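Local coordinates for transcriptional regulator containing CBS domains (Streptococcus pneumoniae, PDB 6UOF), which probably regulates transcription, with this tandem pair of CBS domains likely acting as the ligand-sensing module of a longer protein, at residues V49-M54 / F95-V100; T81-V86 / R114-K119. All coordinates share one frame; numbering follows the deposited sequence.

Interaction 1: V49-M54 / F95-V100; sequences VGVVTM and FEMVPV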
loop_
_atom_site.group_PDB
_atom_site.type_symbol
_atom_site.label_atom_id
_atom_site.label_comp_id
_atom_site.label_asym_id
_atom_site.label_seq_id
_atom_site.Cartn_x
_atom_site.Cartn_y
_atom_site.Cartn_z
ATOM N N VAL A 49 -5.924 -7.347 1.276
ATOM C CA VAL A 49 -5.672 -8.585 2.076
ATOM C C VAL A 49 -4.251 -8.592 2.644
ATOM O O VAL A 49 -3.933 -9.513 3.408
ATOM C CB VAL A 49 -5.940 -9.829 1.219
ATOM C CG1 VAL A 49 -7.426 -10.000 0.950
ATOM C CG2 VAL A 49 -5.151 -9.830 -0.080
ATOM N N GLY A 50 -3.429 -7.615 2.275
ATOM C CA GLY A 50 -2.050 -7.556 2.777
ATOM C C GLY A 50 -1.275 -6.473 2.062
ATOM O O GLY A 50 -1.853 -5.720 1.248
ATOM N N VAL A 51 0.003 -6.385 2.388
ATOM C CA VAL A 51 0.942 -5.464 1.716
ATOM C C VAL A 51 2.190 -6.274 1.365
ATOM O O VAL A 51 2.511 -7.257 2.076
ATOM C CB VAL A 51 1.266 -4.250 2.603
ATOM C CG1 VAL A 51 0.074 -3.323 2.802
ATOM C CG2 VAL A 51 1.863 -4.654 3.941
ATOM N N VAL A 52 2.850 -5.912 0.289
ATOM C CA VAL A 52 4.081 -6.639 -0.115
ATOM C C VAL A 52 5.228 -5.629 -0.188
ATOM O O VAL A 52 5.072 -4.553 -0.802
ATOM C CB VAL A 52 3.888 -7.460 -1.407
ATOM C CG1 VAL A 52 3.447 -6.621 -2.592
ATOM C CG2 VAL A 52 5.122 -8.270 -1.753
ATOM N N THR A 53 6.324 -5.970 0.483
ATOM C CA THR A 53 7.550 -5.132 0.550
ATOM C C THR A 53 8.731 -5.936 0.020
ATOM O O THR A 53 8.615 -7.133 -0.211
ATOM C CB THR A 53 7.830 -4.707 1.996
ATOM O OG1 THR A 53 8.287 -5.865 2.704
ATOM C CG2 THR A 53 6.601 -4.128 2.664
HETATM N N MSE A 54 9.877 -5.282 -0.151
HETATM C CA MSE A 54 11.039 -5.974 -0.668
HETATM C C MSE A 54 11.532 -6.985 0.373
HETATM O O MSE A 54 12.063 -8.034 0.012
HETATM C CB MSE A 54 12.129 -4.981 -1.075
HETATM C CG MSE A 54 13.289 -5.634 -1.791
HETATM SE SE MSE A 54 12.889 -6.513 -3.491
HETATM C CE MSE A 54 12.506 -4.957 -4.600
ATOM N N PHE A 95 6.315 3.665 9.100
ATOM C CA PHE A 95 5.687 3.294 7.816
ATOM C C PHE A 95 6.193 4.197 6.689
ATOM O O PHE A 95 6.449 5.409 6.901
ATOM C CB PHE A 95 4.169 3.478 7.887
ATOM C CG PHE A 95 3.420 2.391 8.611
ATOM C CD1 PHE A 95 3.172 2.463 9.977
ATOM C CD2 PHE A 95 2.932 1.300 7.907
ATOM C CE1 PHE A 95 2.453 1.462 10.614
ATOM C CE2 PHE A 95 2.232 0.298 8.554
ATOM C CZ PHE A 95 2.005 0.378 9.907
ATOM N N GLU A 96 6.223 3.636 5.486
ATOM C CA GLU A 96 6.577 4.370 4.240
ATOM C C GLU A 96 5.319 4.594 3.401
ATOM O O GLU A 96 5.257 5.519 2.604
ATOM C CB GLU A 96 7.586 3.573 3.413
ATOM C CG GLU A 96 8.977 3.488 4.021
ATOM C CD GLU A 96 9.855 4.709 3.794
ATOM O OE1 GLU A 96 11.085 4.561 3.887
ATOM O OE2 GLU A 96 9.314 5.792 3.492
HETATM N N MSE A 97 4.290 3.767 3.629
HETATM C CA MSE A 97 3.083 3.746 2.736
HETATM C C MSE A 97 1.929 3.200 3.568
HETATM O O MSE A 97 2.164 2.345 4.404
HETATM C CB MSE A 97 3.373 2.822 1.550
HETATM C CG MSE A 97 2.262 2.598 0.539
HETATM SE SE MSE A 97 1.023 1.182 1.055
HETATM C CE MSE A 97 1.943 -0.529 1.052
ATOM N N VAL A 98 0.734 3.755 3.393
ATOM C CA VAL A 98 -0.464 3.254 4.049
ATOM C C VAL A 98 -1.565 3.123 3.003
ATOM O O VAL A 98 -1.834 4.070 2.251
ATOM C CB VAL A 98 -0.929 4.155 5.203
ATOM C CG1 VAL A 98 -2.119 3.546 5.937
ATOM C CG2 VAL A 98 0.203 4.449 6.174
ATOM N N PRO A 99 -2.230 1.951 2.899
ATOM C CA PRO A 99 -3.341 1.826 1.962
ATOM C C PRO A 99 -4.563 2.657 2.365
ATOM O O PRO A 99 -4.865 2.804 3.540
ATOM C CB PRO A 99 -3.692 0.337 2.007
ATOM C CG PRO A 99 -2.470 -0.329 2.600
ATOM C CD PRO A 99 -1.949 0.681 3.599
ATOM N N VAL A 100 -5.241 3.185 1.341
ATOM C CA VAL A 100 -6.490 3.970 1.513
ATOM C C VAL A 100 -7.632 3.083 1.027
ATOM O O VAL A 100 -7.544 2.607 -0.113
ATOM C CB VAL A 100 -6.427 5.295 0.732
ATOM C CG1 VAL A 100 -7.690 6.118 0.920
ATOM C CG2 VAL A 100 -5.192 6.108 1.114
#
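Val51 and Pro99 form the closest backbone approach, with 8.5 Å between Val51 CA and Pro99 CA, on strands that run in roughly opposite directions; this spacing is too wide for strand pairing, so the contact is one of side chains between two separate sheets. It lies at the centre of the CBS pair (Bateman module): strand 48-52 comes from the first CBS domain, strand 97-101 from the second, and the residues that meet belong to the interface between them. Val51, Met97 and Pro99 each direct CB toward the opposing strand. Val51 does the work with one branch. Its CG1 lies beside the backbone N (chi1 -68°), which leaves CG2 in the crowded position between N and the carbonyl carbon, and it is CG1 that reaches the other domain. The selenomethionine Met97 starts with CG anti to its N (chi1 177°), then bends at chi2 and chi3, so that its terminal methyl, rather than its selenium, faces the valine; the two chains run alongside each other pointing opposite ways. Pro99 meets Val51 at about a right angle. Around this patch, Met97 also packs on Val110 of strand 107-112, its partner in the antiparallel sheet, while the Val51 backbone is hydrogen-bonded to Ser71. Just beyond, Thr53 is the N-cap of helix 54-57 and its N is hydrogen-bonded to Asp56 OD2; in related CBS domains such Thr and Asp positions often bind nucleotides, although none is present here. Two atoms of the second domain touch Val51 CG1: Met97 CE at 3.8 Å and Pro99 CG at 3.9 Å.

Interaction 2: T81-V86 / R114-K119; sequences TNIANV and RDVMEK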
loop_
_atom_site.group_PDB
_atom_site.type_symbol
_atom_site.label_atom_id
_atom_site.label_comp_id
_atom_site.label_asym_id
_atom_site.label_seq_id
_atom_site.Cartn_x
_atom_site.Cartn_y
_atom_site.Cartn_z
ATOM N N THR A 81 -9.877 10.568 6.736
ATOM C CA THR A 81 -8.919 10.462 7.868
ATOM C C THR A 81 -8.015 11.705 7.945
ATOM O O THR A 81 -7.519 12.160 6.886
ATOM C CB THR A 81 -8.084 9.183 7.746
ATOM O OG1 THR A 81 -8.977 8.067 7.710
ATOM C CG2 THR A 81 -7.087 9.029 8.873
ATOM N N ASN A 82 -7.815 12.218 9.167
ATOM C CA ASN A 82 -6.948 13.386 9.473
ATOM C C ASN A 82 -5.486 13.024 9.190
ATOM O O ASN A 82 -4.992 12.017 9.741
ATOM C CB ASN A 82 -7.102 13.833 10.931
ATOM C CG ASN A 82 -6.446 15.165 11.240
ATOM O OD1 ASN A 82 -5.468 15.572 10.601
ATOM N ND2 ASN A 82 -6.948 15.845 12.255
ATOM N N ILE A 83 -4.803 13.836 8.383
ATOM C CA ILE A 83 -3.368 13.591 8.053
ATOM C C ILE A 83 -2.509 13.673 9.323
ATOM O O ILE A 83 -1.523 12.914 9.391
ATOM C CB ILE A 83 -2.890 14.564 6.956
ATOM C CG1 ILE A 83 -3.485 14.194 5.598
ATOM C CG2 ILE A 83 -1.376 14.631 6.886
ATOM C CD1 ILE A 83 -3.100 12.818 5.107
ATOM N N ALA A 84 -2.846 14.538 10.285
ATOM C CA ALA A 84 -2.049 14.645 11.537
ATOM C C ALA A 84 -1.979 13.273 12.217
ATOM O O ALA A 84 -0.901 12.883 12.678
ATOM C CB ALA A 84 -2.656 15.671 12.460
ATOM N N ASN A 85 -3.108 12.573 12.284
ATOM C CA ASN A 85 -3.159 11.227 12.916
ATOM C C ASN A 85 -2.330 10.231 12.100
ATOM O O ASN A 85 -1.589 9.439 12.710
ATOM C CB ASN A 85 -4.606 10.762 13.073
ATOM C CG ASN A 85 -5.376 11.617 14.054
ATOM O OD1 ASN A 85 -4.783 12.344 14.851
ATOM N ND2 ASN A 85 -6.691 11.511 14.026
ATOM N N VAL A 86 -2.438 10.274 10.773
ATOM C CA VAL A 86 -1.638 9.374 9.896
ATOM C C VAL A 86 -0.145 9.629 10.128
ATOM O O VAL A 86 0.615 8.664 10.273
ATOM C CB VAL A 86 -2.011 9.558 8.414
ATOM C CG1 VAL A 86 -1.124 8.735 7.497
ATOM C CG2 VAL A 86 -3.476 9.250 8.160
ATOM N N ARG A 114 6.548 10.507 2.229
ATOM C CA ARG A 114 7.104 11.799 1.750
ATOM C C ARG A 114 5.975 12.823 1.570
ATOM O O ARG A 114 6.156 13.983 1.949
ATOM C CB ARG A 114 7.853 11.611 0.428
ATOM C CG ARG A 114 8.749 12.785 0.069
ATOM C CD ARG A 114 9.067 12.940 -1.407
ATOM N NE ARG A 114 8.112 13.812 -2.091
ATOM C CZ ARG A 114 6.997 13.420 -2.704
ATOM N NH1 ARG A 114 6.658 12.141 -2.744
ATOM N NH2 ARG A 114 6.220 14.317 -3.290
ATOM N N ASP A 115 4.839 12.413 1.006
ATOM C CA ASP A 115 3.759 13.407 0.800
ATOM C C ASP A 115 3.211 13.877 2.147
ATOM O O ASP A 115 2.942 15.071 2.293
ATOM C CB ASP A 115 2.659 12.818 -0.077
ATOM C CG ASP A 115 3.068 12.620 -1.523
ATOM O OD1 ASP A 115 3.940 13.383 -1.994
ATOM O OD2 ASP A 115 2.481 11.742 -2.191
ATOM N N VAL A 116 3.066 12.968 3.103
ATOM C CA VAL A 116 2.504 13.343 4.427
ATOM C C VAL A 116 3.464 14.287 5.145
ATOM O O VAL A 116 3.047 15.298 5.699
ATOM C CB VAL A 116 2.209 12.082 5.257
ATOM C CG1 VAL A 116 1.955 12.414 6.718
ATOM C CG2 VAL A 116 1.052 11.284 4.669
HETATM N N MSE A 117 4.761 13.988 5.071
HETATM C CA MSE A 117 5.702 14.809 5.819
HETATM C C MSE A 117 5.883 16.181 5.169
HETATM O O MSE A 117 6.096 17.172 5.866
HETATM C CB MSE A 117 7.060 14.115 5.932
HETATM C CG MSE A 117 7.049 12.823 6.722
HETATM SE SE MSE A 117 5.976 12.854 8.389
HETATM C CE MSE A 117 5.322 11.028 8.524
ATOM N N GLU A 118 5.840 16.229 3.834
ATOM C CA GLU A 118 6.048 17.482 3.125
ATOM C C GLU A 118 4.816 18.377 3.299
ATOM O O GLU A 118 4.995 19.607 3.296
ATOM C CB GLU A 118 6.398 17.204 1.662
ATOM C CG GLU A 118 7.793 16.618 1.496
ATOM C CD GLU A 118 8.244 16.365 0.068
ATOM O OE1 GLU A 118 7.410 16.493 -0.846
ATOM O OE2 GLU A 118 9.438 16.032 -0.123
ATOM N N LYS A 119 3.624 17.786 3.458
ATOM C CA LYS A 119 2.363 18.560 3.655
ATOM C C LYS A 119 1.845 18.351 5.083
ATOM O O LYS A 119 1.448 19.357 5.712
ATOM C CB LYS A 119 1.296 18.165 2.633
ATOM C CG LYS A 119 1.617 18.523 1.188
ATOM C CD LYS A 119 2.527 17.560 0.473
ATOM C CE LYS A 119 2.759 17.960 -0.969
ATOM N NZ LYS A 119 3.493 16.907 -1.714
#
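No ring or other flat group enters the contact between Ile83 and Val116, which is aliphatic; the planar groups sit on the far sides of the helices, away from it. On one side the Asn82 amide caps helix 83-93: OD1 accepts from Ala84 N at 2.8 Å, the donor standing 41° out of the carbonyl plane. On the other, the Arg114 guanidinium bridges two carboxylates, NH2 to Asp115 OD1 at 2.8 Å and NE, in a weak, bent hydrogen bond within a salt bridge, to Glu118 OE1 at 3.0 Å. Lys119 NZ adds a longer salt bridge to Asp115 OD1; with Arg10 of strand 10-11 at OD2, three positive groups probably help keep that acid ionised. Between the helices, the Ile83 branch CG2 approaches Val116 CG1 to 4.0 Å. Val116 places CG1 anti to its backbone N (chi1 166°), and its other methyl, CG2, turns to Val86 CG1 at a looser 4.4 Å. One valine thus spans Ile83 and Val86, about a turn apart. This is helix-helix packing within the second CBS domain: Val116 continues onto Ser87 and Met90 further along helix 83-93, and Ile83 is covered by Val5 and Leu8 of helix 5-8.

In the fold
From the N terminus the chain meets 49-54, 81-86, 95-100 and 114-119 in that order, so the segments alternate and the two contacts cross instead of nesting. Interaction 1 closes a loop of 40 intervening residues, 14 of them helical, and joins the first CBS domain to the second; its centre is about 3 Å from that of the chain. Interaction 2 closes 27 residues wholly inside the second domain, bringing helix 113-118 back against helix 83-93, its centre about 15 Å from that of the chain. Helix 83-93 is followed, after a short loop, by strand 97-101, linking the two contacts, whose nearest atoms are about 5 Å apart and centres 16 Å.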